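Putative pneumococcal surface protein (Streptococcus pneumoniae, PDB 4CNL) binds choline through its repeat domain and so probably attaches to the choline-bearing teichoic acids of the pneumococcal cell wall. Local coordinates at residues 146-150 and 171-177; 49-53 and 75-80. All coordinates share one frame; numbering follows the deposited sequence.

Interaction 1 of 2, residues 146-150 and 171-177; sequences WQGNY and VGADGVW. With CHT (choline ion), chain E; CHT (choline ion), chain C.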
ATOM      1  N   TRP A 146       2.902  20.037 -20.733  1.00 12.47           N
ATOM      2  CA  TRP A 146       1.811  19.523 -21.541  1.00 10.98           C
ATOM      3  C   TRP A 146       1.689  18.024 -21.397  1.00 16.77           C
ATOM      4  O   TRP A 146       2.694  17.318 -21.261  1.00 18.06           O
ATOM      5  CB  TRP A 146       2.012  19.875 -23.013  1.00 12.30           C
ATOM      6  CG  TRP A 146       1.911  21.322 -23.272  1.00 11.92           C
ATOM      7  CD1 TRP A 146       2.914  22.244 -23.219  1.00 15.80           C
ATOM      8  CD2 TRP A 146       0.726  22.035 -23.631  1.00 12.27           C
ATOM      9  NE1 TRP A 146       2.425  23.492 -23.514  1.00 14.09           N
ATOM     10  CE2 TRP A 146       1.083  23.390 -23.771  1.00 14.25           C
ATOM     11  CE3 TRP A 146      -0.604  21.655 -23.849  1.00  9.98           C
ATOM     12  CZ2 TRP A 146       0.156  24.375 -24.116  1.00 12.29           C
ATOM     13  CZ3 TRP A 146      -1.524  22.624 -24.177  1.00 10.95           C
ATOM     14  CH2 TRP A 146      -1.137  23.974 -24.323  1.00 13.79           C
ATOM     15  N   GLN A 147       0.449  17.549 -21.404  1.00 11.53           N
ATOM     16  CA  GLN A 147       0.155  16.136 -21.629  1.00 13.49           C
ATOM     17  C   GLN A 147      -0.796  16.094 -22.805  1.00 18.65           C
ATOM     18  O   GLN A 147      -1.976  16.431 -22.675  1.00 13.42           O
ATOM     19  CB  GLN A 147      -0.445  15.472 -20.382  1.00 13.58           C
ATOM     20  CG  GLN A 147      -0.923  14.041 -20.604  1.00 13.11           C
ATOM     21  CD  GLN A 147       0.176  13.110 -21.083  1.00 19.11           C
ATOM     22  OE1 GLN A 147       1.365  13.314 -20.795  1.00 16.51           O
ATOM     23  NE2 GLN A 147      -0.218  12.070 -21.815  1.00 19.54           N
ATOM     24  N   GLY A 148      -0.274  15.722 -23.968  1.00 16.18           N
ATOM     25  CA  GLY A 148      -1.044  15.841 -25.194  1.00 17.09           C
ATOM     26  C   GLY A 148      -1.408  17.299 -25.398  1.00 17.14           C
ATOM     27  O   GLY A 148      -0.547  18.174 -25.307  1.00 17.97           O
ATOM     28  N   ASN A 149      -2.692  17.553 -25.646  1.00 15.65           N
ATOM     29  CA  ASN A 149      -3.185  18.905 -25.905  1.00 16.77           C
ATOM     30  C   ASN A 149      -3.695  19.610 -24.659  1.00  8.85           C
ATOM     31  O   ASN A 149      -4.372  20.644 -24.744  1.00  9.61           O
ATOM     32  CB  ASN A 149      -4.292  18.858 -26.950  1.00 21.77           C
ATOM     33  CG  ASN A 149      -3.819  18.261 -28.256  1.00 33.02           C
ATOM     34  OD1 ASN A 149      -2.840  18.723 -28.837  1.00 33.49           O
ATOM     35  ND2 ASN A 149      -4.500  17.218 -28.714  1.00 31.09           N
ATOM     36  N   TYR A 150      -3.377  19.040 -23.498  1.00 11.86           N
ATOM     37  CA  TYR A 150      -3.760  19.629 -22.227  1.00 10.61           C
ATOM     38  C   TYR A 150      -2.548  20.141 -21.484  1.00  9.57           C
ATOM     39  O   TYR A 150      -1.462  19.570 -21.590  1.00 11.73           O
ATOM     40  CB  TYR A 150      -4.481  18.609 -21.348  1.00 10.11           C
ATOM     41  CG  TYR A 150      -5.714  18.039 -21.981  1.00  9.62           C
ATOM     42  CD1 TYR A 150      -6.918  18.735 -21.925  1.00 11.98           C
ATOM     43  CD2 TYR A 150      -5.684  16.809 -22.641  1.00 15.59           C
ATOM     44  CE1 TYR A 150      -8.059  18.226 -22.508  1.00 12.69           C
ATOM     45  CE2 TYR A 150      -6.827  16.293 -23.232  1.00 17.89           C
ATOM     46  CZ  TYR A 150      -8.007  17.004 -23.157  1.00 20.46           C
ATOM     47  OH  TYR A 150      -9.146  16.500 -23.734  1.00 23.90           O
ATOM     48  N   VAL A 171      -5.834  27.630 -24.097  1.00  9.61           N
ATOM     49  CA  VAL A 171      -6.680  26.453 -23.983  1.00  7.78           C
ATOM     50  C   VAL A 171      -8.120  26.878 -23.729  1.00 11.74           C
ATOM     51  O   VAL A 171      -8.380  27.778 -22.935  1.00 10.58           O
ATOM     52  CB  VAL A 171      -6.204  25.502 -22.869  1.00  8.31           C
ATOM     53  CG1 VAL A 171      -4.849  24.918 -23.233  1.00 11.02           C
ATOM     54  CG2 VAL A 171      -6.120  26.230 -21.534  1.00 10.90           C
ATOM     55  N   GLY A 172      -9.053  26.243 -24.432  1.00 11.87           N
ATOM     56  CA  GLY A 172     -10.467  26.552 -24.272  1.00 10.04           C
ATOM     57  C   GLY A 172     -11.026  26.043 -22.960  1.00 11.81           C
ATOM     58  O   GLY A 172     -10.300  25.442 -22.158  1.00 10.96           O
ATOM     59  N   ALA A 173     -12.314  26.290 -22.721  1.00 12.14           N
ATOM     60  CA  ALA A 173     -12.926  25.864 -21.463  1.00 10.86           C
ATOM     61  C   ALA A 173     -12.824  24.355 -21.240  1.00 11.67           C
ATOM     62  O   ALA A 173     -12.781  23.907 -20.093  1.00 12.12           O
ATOM     63  CB  ALA A 173     -14.376  26.299 -21.410  1.00 14.08           C
ATOM     64  N   ASP A 174     -12.783  23.567 -22.316  1.00  9.70           N
ATOM     65  CA  ASP A 174     -12.663  22.115 -22.181  1.00 11.63           C
ATOM     66  C   ASP A 174     -11.223  21.652 -21.873  1.00 15.11           C
ATOM     67  O   ASP A 174     -10.983  20.462 -21.654  1.00 15.30           O
ATOM     68  CB  ASP A 174     -13.198  21.405 -23.437  1.00 14.04           C
ATOM     69  CG  ASP A 174     -12.453  21.786 -24.710  1.00 26.72           C
ATOM     70  OD1 ASP A 174     -11.472  22.552 -24.642  1.00 23.06           O
ATOM     71  OD2 ASP A 174     -12.861  21.308 -25.798  1.00 26.51           O
ATOM     72  N   GLY A 175     -10.285  22.595 -21.827  1.00 11.78           N
ATOM     73  CA  GLY A 175      -8.899  22.289 -21.510  1.00 12.39           C
ATOM     74  C   GLY A 175      -8.026  22.031 -22.723  1.00 15.15           C
ATOM     75  O   GLY A 175      -6.806  21.923 -22.605  1.00 11.28           O
ATOM     76  N   VAL A 176      -8.638  21.965 -23.896  1.00 12.87           N
ATOM     77  CA  VAL A 176      -7.904  21.555 -25.096  1.00 12.86           C
ATOM     78  C   VAL A 176      -7.262  22.724 -25.832  1.00 15.12           C
ATOM     79  O   VAL A 176      -7.930  23.718 -26.133  1.00 13.95           O
ATOM     80  CB  VAL A 176      -8.831  20.815 -26.088  1.00 14.03           C
ATOM     81  CG1 VAL A 176      -8.071  20.460 -27.366  1.00 16.56           C
ATOM     82  CG2 VAL A 176      -9.408  19.572 -25.444  1.00 17.03           C
ATOM     83  N   TRP A 177      -5.966  22.616 -26.119  1.00  9.76           N
ATOM     84  CA  TRP A 177      -5.362  23.513 -27.096  1.00 12.53           C
ATOM     85  C   TRP A 177      -5.771  23.023 -28.481  1.00 18.75           C
ATOM     86  O   TRP A 177      -5.364  21.941 -28.910  1.00 16.10           O
ATOM     87  CB  TRP A 177      -3.841  23.551 -26.970  1.00 10.79           C
ATOM     88  CG  TRP A 177      -3.223  24.467 -27.984  1.00 12.52           C
ATOM     89  CD1 TRP A 177      -3.325  25.822 -28.029  1.00 14.22           C
ATOM     90  CD2 TRP A 177      -2.439  24.081 -29.118  1.00 18.08           C
ATOM     91  NE1 TRP A 177      -2.632  26.315 -29.118  1.00 14.56           N
ATOM     92  CE2 TRP A 177      -2.087  25.263 -29.806  1.00 16.13           C
ATOM     93  CE3 TRP A 177      -2.007  22.853 -29.625  1.00 19.59           C
ATOM     94  CZ2 TRP A 177      -1.310  25.249 -30.963  1.00 20.61           C
ATOM     95  CZ3 TRP A 177      -1.239  22.845 -30.777  1.00 19.45           C
ATOM     96  CH2 TRP A 177      -0.899  24.033 -31.430  1.00 24.50           C
TER
HETATM   97  C4  CHT E1277       3.011  22.700 -27.223  1.00 29.29           C
HETATM   98  C5  CHT E1277       2.225  21.409 -27.035  1.00 32.26           C
HETATM   99  C6  CHT E1277       0.068  20.504 -27.289  1.00 25.66           C
HETATM  100  C7  CHT E1277       0.401  22.839 -27.366  1.00 30.00           C
HETATM  101  C8  CHT E1277       1.182  21.474 -29.124  1.00 42.66           C
HETATM  102  O6  CHT E1277       4.268  22.545 -26.580  1.00 35.62           O
HETATM  103  N1  CHT E1277       0.959  21.555 -27.705  1.00 41.28           N
HETATM  104  C4  CHT C1275      -8.035  13.151 -21.037  1.00 28.97           C
HETATM  105  C5  CHT C1275      -9.179  14.147 -20.921  1.00 25.64           C
HETATM  106  C6  CHT C1275      -9.353  14.001 -18.557  1.00 17.35           C
HETATM  107  C7  CHT C1275      -7.873  15.588 -19.535  1.00 18.16           C
HETATM  108  C8  CHT C1275     -10.171  15.856 -19.715  1.00 35.36           C
HETATM  109  O6  CHT C1275      -8.487  11.869 -20.615  1.00 36.38           O
HETATM  110  N1  CHT C1275      -9.124  14.877 -19.674  1.00 20.88           N

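Interaction 2 of 2, residues 49-53 and 75-80; sequences YQAWY and NGKMAQ. With CHT (choline ion), chain H; CHT (choline ion), chain I; SO4 (sulfate ion), chain L.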
ATOM      1  N   TYR A  49      11.721  -8.318  16.110  1.00 27.56           N
ATOM      2  CA  TYR A  49      11.724  -7.948  14.696  1.00 26.91           C
ATOM      3  C   TYR A  49      11.212  -6.530  14.494  1.00 25.33           C
ATOM      4  O   TYR A  49      11.221  -6.026  13.371  1.00 19.92           O
ATOM      5  CB  TYR A  49      10.867  -8.914  13.870  1.00 23.16           C
ATOM      6  CG  TYR A  49      11.502 -10.262  13.619  1.00 26.38           C
ATOM      7  CD1 TYR A  49      12.303 -10.478  12.506  1.00 29.07           C
ATOM      8  CD2 TYR A  49      11.295 -11.320  14.490  1.00 29.49           C
ATOM      9  CE1 TYR A  49      12.882 -11.711  12.271  1.00 32.92           C
ATOM     10  CE2 TYR A  49      11.874 -12.556  14.266  1.00 28.76           C
ATOM     11  CZ  TYR A  49      12.664 -12.745  13.154  1.00 35.09           C
ATOM     12  OH  TYR A  49      13.238 -13.974  12.927  1.00 39.50           O
ATOM     13  N   GLN A  50      10.766  -5.909  15.584  1.00 23.17           N
ATOM     14  CA  GLN A  50      10.159  -4.584  15.560  1.00 20.78           C
ATOM     15  C   GLN A  50       9.058  -4.484  14.502  1.00 22.86           C
ATOM     16  O   GLN A  50       9.064  -3.570  13.679  1.00 20.19           O
ATOM     17  CB  GLN A  50      11.221  -3.505  15.318  1.00 23.38           C
ATOM     18  CG  GLN A  50      12.113  -3.220  16.516  1.00 33.67           C
ATOM     19  CD  GLN A  50      13.428  -3.974  16.473  1.00 40.25           C
ATOM     20  OE1 GLN A  50      13.483  -5.139  16.080  1.00 51.01           O
ATOM     21  NE2 GLN A  50      14.503  -3.303  16.875  1.00 42.98           N
ATOM     22  N   ALA A  51       8.120  -5.428  14.524  1.00 18.63           N
ATOM     23  CA  ALA A  51       7.091  -5.493  13.490  1.00 14.01           C
ATOM     24  C   ALA A  51       5.851  -6.259  13.925  1.00 15.49           C
ATOM     25  O   ALA A  51       5.911  -7.159  14.762  1.00 13.48           O
ATOM     26  CB  ALA A  51       7.663  -6.118  12.221  1.00 16.44           C
ATOM     27  N   TRP A  52       4.718  -5.882  13.351  1.00 14.61           N
ATOM     28  CA  TRP A  52       3.492  -6.642  13.480  1.00  8.76           C
ATOM     29  C   TRP A  52       3.448  -7.781  12.466  1.00 12.28           C
ATOM     30  O   TRP A  52       3.880  -7.627  11.318  1.00 13.45           O
ATOM     31  CB  TRP A  52       2.267  -5.755  13.244  1.00 12.47           C
ATOM     32  CG  TRP A  52       1.954  -4.785  14.326  1.00 16.38           C
ATOM     33  CD1 TRP A  52       2.291  -3.458  14.367  1.00 17.51           C
ATOM     34  CD2 TRP A  52       1.214  -5.050  15.523  1.00 13.48           C
ATOM     35  NE1 TRP A  52       1.810  -2.889  15.523  1.00 20.32           N
ATOM     36  CE2 TRP A  52       1.144  -3.845  16.247  1.00 21.91           C
ATOM     37  CE3 TRP A  52       0.600  -6.195  16.049  1.00 19.25           C
ATOM     38  CZ2 TRP A  52       0.488  -3.747  17.473  1.00 19.00           C
ATOM     39  CZ3 TRP A  52      -0.053  -6.095  17.266  1.00 19.59           C
ATOM     40  CH2 TRP A  52      -0.100  -4.882  17.964  1.00 20.83           C
ATOM     41  N   TYR A  53       2.876  -8.902  12.894  1.00  9.93           N
ATOM     42  CA  TYR A  53       2.616 -10.052  12.024  1.00 11.45           C
ATOM     43  C   TYR A  53       1.185 -10.511  12.207  1.00 11.15           C
ATOM     44  O   TYR A  53       0.631 -10.373  13.296  1.00 11.85           O
ATOM     45  CB  TYR A  53       3.565 -11.208  12.350  1.00  9.31           C
ATOM     46  CG  TYR A  53       5.018 -10.890  12.115  1.00  9.14           C
ATOM     47  CD1 TYR A  53       5.775 -10.224  13.084  1.00  9.98           C
ATOM     48  CD2 TYR A  53       5.633 -11.253  10.929  1.00 11.10           C
ATOM     49  CE1 TYR A  53       7.114  -9.941  12.864  1.00 13.05           C
ATOM     50  CE2 TYR A  53       6.966 -10.968  10.698  1.00 12.76           C
ATOM     51  CZ  TYR A  53       7.697 -10.312  11.665  1.00 16.86           C
ATOM     52  OH  TYR A  53       9.027 -10.035  11.432  1.00 15.79           O
ATOM     53  N   ASN A  75       8.237 -10.764   3.820  1.00 20.38           N
ATOM     54  CA  ASN A  75       8.855 -11.321   5.031  1.00 16.77           C
ATOM     55  C   ASN A  75       7.863 -11.432   6.187  1.00 17.70           C
ATOM     56  O   ASN A  75       8.250 -11.741   7.319  1.00 19.35           O
ATOM     57  CB  ASN A  75      10.080 -10.490   5.464  1.00 19.34           C
ATOM     58  CG  ASN A  75       9.746  -9.029   5.764  1.00 15.95           C
ATOM     59  OD1 ASN A  75       8.590  -8.621   5.753  1.00 19.02           O
ATOM     60  ND2 ASN A  75      10.776  -8.239   6.037  1.00 24.29           N
ATOM     61  N   GLY A  76       6.590 -11.182   5.898  1.00 12.46           N
ATOM     62  CA  GLY A  76       5.535 -11.262   6.892  1.00 10.85           C
ATOM     63  C   GLY A  76       5.265  -9.972   7.648  1.00 10.22           C
ATOM     64  O   GLY A  76       4.201  -9.832   8.278  1.00 11.81           O
ATOM     65  N   LYS A  77       6.214  -9.036   7.607  1.00 11.38           N
ATOM     66  CA  LYS A  77       6.097  -7.800   8.387  1.00 11.26           C
ATOM     67  C   LYS A  77       4.981  -6.907   7.859  1.00 16.19           C
ATOM     68  O   LYS A  77       4.885  -6.674   6.656  1.00 13.19           O
ATOM     69  CB  LYS A  77       7.410  -7.014   8.375  1.00 18.74           C
ATOM     70  CG  LYS A  77       8.583  -7.724   9.021  1.00 16.20           C
ATOM     71  CD  LYS A  77       9.722  -6.752   9.242  1.00 20.56           C
ATOM     72  CE  LYS A  77      10.847  -7.393  10.031  1.00 23.87           C
ATOM     73  NZ  LYS A  77      11.943  -6.395  10.244  1.00 29.34           N
ATOM     74  N   MET A  78       4.134  -6.410   8.753  1.00 10.62           N
ATOM     75  CA  MET A  78       3.108  -5.462   8.337  1.00  9.75           C
ATOM     76  C   MET A  78       3.757  -4.173   7.875  1.00 12.40           C
ATOM     77  O   MET A  78       4.589  -3.598   8.583  1.00 13.48           O
ATOM     78  CB  MET A  78       2.129  -5.171   9.471  1.00 13.41           C
ATOM     79  CG  MET A  78       0.971  -4.320   9.023  1.00 17.75           C
ATOM     80  SD  MET A  78       0.023  -3.683  10.408  1.00 18.00           S
ATOM     81  CE  MET A  78       1.189  -2.550  11.077  1.00 19.23           C
ATOM     82  N   ALA A  79       3.362  -3.710   6.692  1.00  9.76           N
ATOM     83  CA  ALA A  79       3.860  -2.447   6.168  1.00 13.31           C
ATOM     84  C   ALA A  79       3.334  -1.257   6.968  1.00  9.53           C
ATOM     85  O   ALA A  79       2.178  -1.240   7.400  1.00 11.21           O
ATOM     86  CB  ALA A  79       3.482  -2.319   4.693  1.00 11.42           C
ATOM     87  N   GLN A  80       4.191  -0.257   7.154  1.00 15.49           N
ATOM     88  CA  GLN A  80       3.860   0.916   7.955  1.00 11.69           C
ATOM     89  C   GLN A  80       4.609   2.121   7.439  1.00 14.42           C
ATOM     90  O   GLN A  80       5.837   2.104   7.405  1.00 16.24           O
ATOM     91  CB  GLN A  80       4.226   0.704   9.436  1.00 18.89           C
ATOM     92  CG  GLN A  80       3.172   0.008  10.253  1.00 25.82           C
ATOM     93  CD  GLN A  80       3.561  -0.178  11.723  1.00 31.65           C
ATOM     94  OE1 GLN A  80       4.323  -1.085  12.071  1.00 29.04           O
ATOM     95  NE2 GLN A  80       3.019   0.672  12.590  1.00 30.00           N
TER
HETATM   96  C4  CHT H1280      -5.133  -3.345  14.390  1.00 38.39           C
HETATM   97  C5  CHT H1280      -3.808  -2.639  14.091  1.00 36.91           C
HETATM   98  C6  CHT H1280      -1.507  -2.976  13.681  1.00 31.48           C
HETATM   99  C7  CHT H1280      -2.730  -4.560  14.915  1.00 29.89           C
HETATM  100  C8  CHT H1280      -3.093  -4.331  12.600  1.00 23.26           C
HETATM  101  O6  CHT H1280      -6.189  -2.394  14.465  1.00 49.83           O
HETATM  102  N1  CHT H1280      -2.784  -3.629  13.818  1.00 23.20           N
HETATM  103  C4  CHT I1281       9.963 -15.311   8.116  1.00 45.21           C
HETATM  104  C5  CHT I1281      10.398 -14.655   9.424  1.00 43.22           C
HETATM  105  C6  CHT I1281       9.335 -16.280  10.803  1.00 25.89           C
HETATM  106  C7  CHT I1281       9.776 -14.098  11.608  1.00 25.67           C
HETATM  107  C8  CHT I1281       8.115 -14.457   9.983  1.00 27.27           C
HETATM  108  O6  CHT I1281      10.621 -16.561   7.969  1.00 48.24           O
HETATM  109  N1  CHT I1281       9.407 -14.876  10.458  1.00 25.94           N
HETATM  110  S   SO4 L1284      11.800  -4.673   6.402  1.00 65.32           S
HETATM  111  O1  SO4 L1284      12.613  -5.724   7.011  1.00 52.92           O
HETATM  112  O2  SO4 L1284      12.578  -3.994   5.366  1.00 65.31           O
HETATM  113  O3  SO4 L1284      10.604  -5.250   5.792  1.00 39.58           O
HETATM  114  O4  SO4 L1284      11.398  -3.714   7.431  1.00 57.43           O
HETATM  115  O   HOH W   1      10.886  -3.842  11.252  1.00 29.58           O
HETATM  116  O   HOH W   2       4.984  -3.791  11.356  1.00 17.61           O
HETATM  117  O   HOH W   3      10.131 -11.015   9.250  1.00 19.05           O

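Interaction 1 of 2, residues 146-150 and 171-177
Trp146 and Trp177 line one choline pocket from two sides, their planes 67° apart. Trp177 CB lies 3.7 Å from Trp146 CZ3. At chi1 180° the indole swings opposite the Trp177 backbone N, leads away from residues 146-150 and lays one face against the choline. CD2 and CE3 meet its methyl C7, and Trp177 CZ3 reaches methyl C8 at 3.2 Å. Trp146, its NE1 hydrogen-bonded to Asp165, covers C7 with a face of its own. This is consistent with the cation-pi aromatic cage of choline-binding repeats, which Tyr169 completes. Gly148 O approaches a third methyl, C6, at 3.1 Å. The backbones join through one nearly straight hydrogen bond, Trp177 N to Asn149 O (2.9 Å, 178°). Beside it Tyr150 CE1 packs on Val176 CG2 at 3.5 Å, and the Tyr150 ring passes close to Gly175 O. One face of Tyr150 serves a second choline, whose methyl C7 sits 3.7 Å above the ring centre. Asp174 OD1 accepts from Val176 N in an Asx turn. The contact sets the tight turn of hairpin 145-147/150-152 against the loop that follows strand 169-171, whose Tyr169 ring meets both tryptophans edge-to-face.

Interaction 2 of 2, residues 49-53 and 75-80
Two neighbouring choline pockets share this contact: Tyr49, Tyr53 and Asn75 belong to one, Trp52 and Met78 to the other. In the second pocket Met78 runs alongside Trp52. A chi1 of -173° sends the Met78 chain off on the far side from its own backbone N, and a bend at chi3 turns Met78 CE back to Trp52 CD1 at 3.6 Å. Met78 SD is placed obliquely to the indole in a Met-aromatic contact and touches choline methyl C6 at 3.7 Å. The same methyl lies over a face of Trp52, so sulfur and ring both line its site. Gln80 OE1 meets the indole edge in plane at CD1. In the first pocket one face of Tyr49 covers methyl C7, with CZ nearest at 3.5 Å. Tyr53 offers CE2 to methyl C8.

This is the choline-binding repeat architecture, in which a beta hairpin, here 42-46/51-55, packs on the loop after the next hairpin. Met78 N donates to Trp52 O at 2.9 Å. Water 2 adds a bridge from Trp52 N to Met78 O and Gln80 OE1. Tyr53 lies beside Lys77, its OH 3.4 Å from Lys77 CG, and water 3 links that hydroxyl to Asn75 O. The extended Lys77 chain passes Ala51 CB and ends at Tyr49 O, where NZ donates in the carbonyl plane at 3.2 Å. NZ also donates to water 1, which in turn donates to Gln50 O. Asn75 OD1 accepts from Lys77 N from above its amide plane, an Asx turn. Asn75 ND2 donates to O3 of a sulfate, probably from the crystallisation liquor, at 3.0 Å. Lys73 also binds this sulfate, while the bond from Lys77 NZ is weak.

In the fold
Interaction 2 comes first along the chain and closes before interaction 1 opens near the C-terminus. Their centres are 45 Å apart and their nearest atoms about 30 Å, on opposite sides of the chain's centre. They share no strand: residues 49-53 belong to the hairpin 42-46/51-55, residues 146-150 to 145-147/150-152. Yet the plan recurs. In each, a hairpin meets the loop that follows a later hairpin, and an Asx turn shapes that loop. Each also contributes to two choline pockets. Choline sites are thus spread along an elongated, helix-free domain, an arrangement consistent with multivalent attachment to choline-bearing teichoic acid.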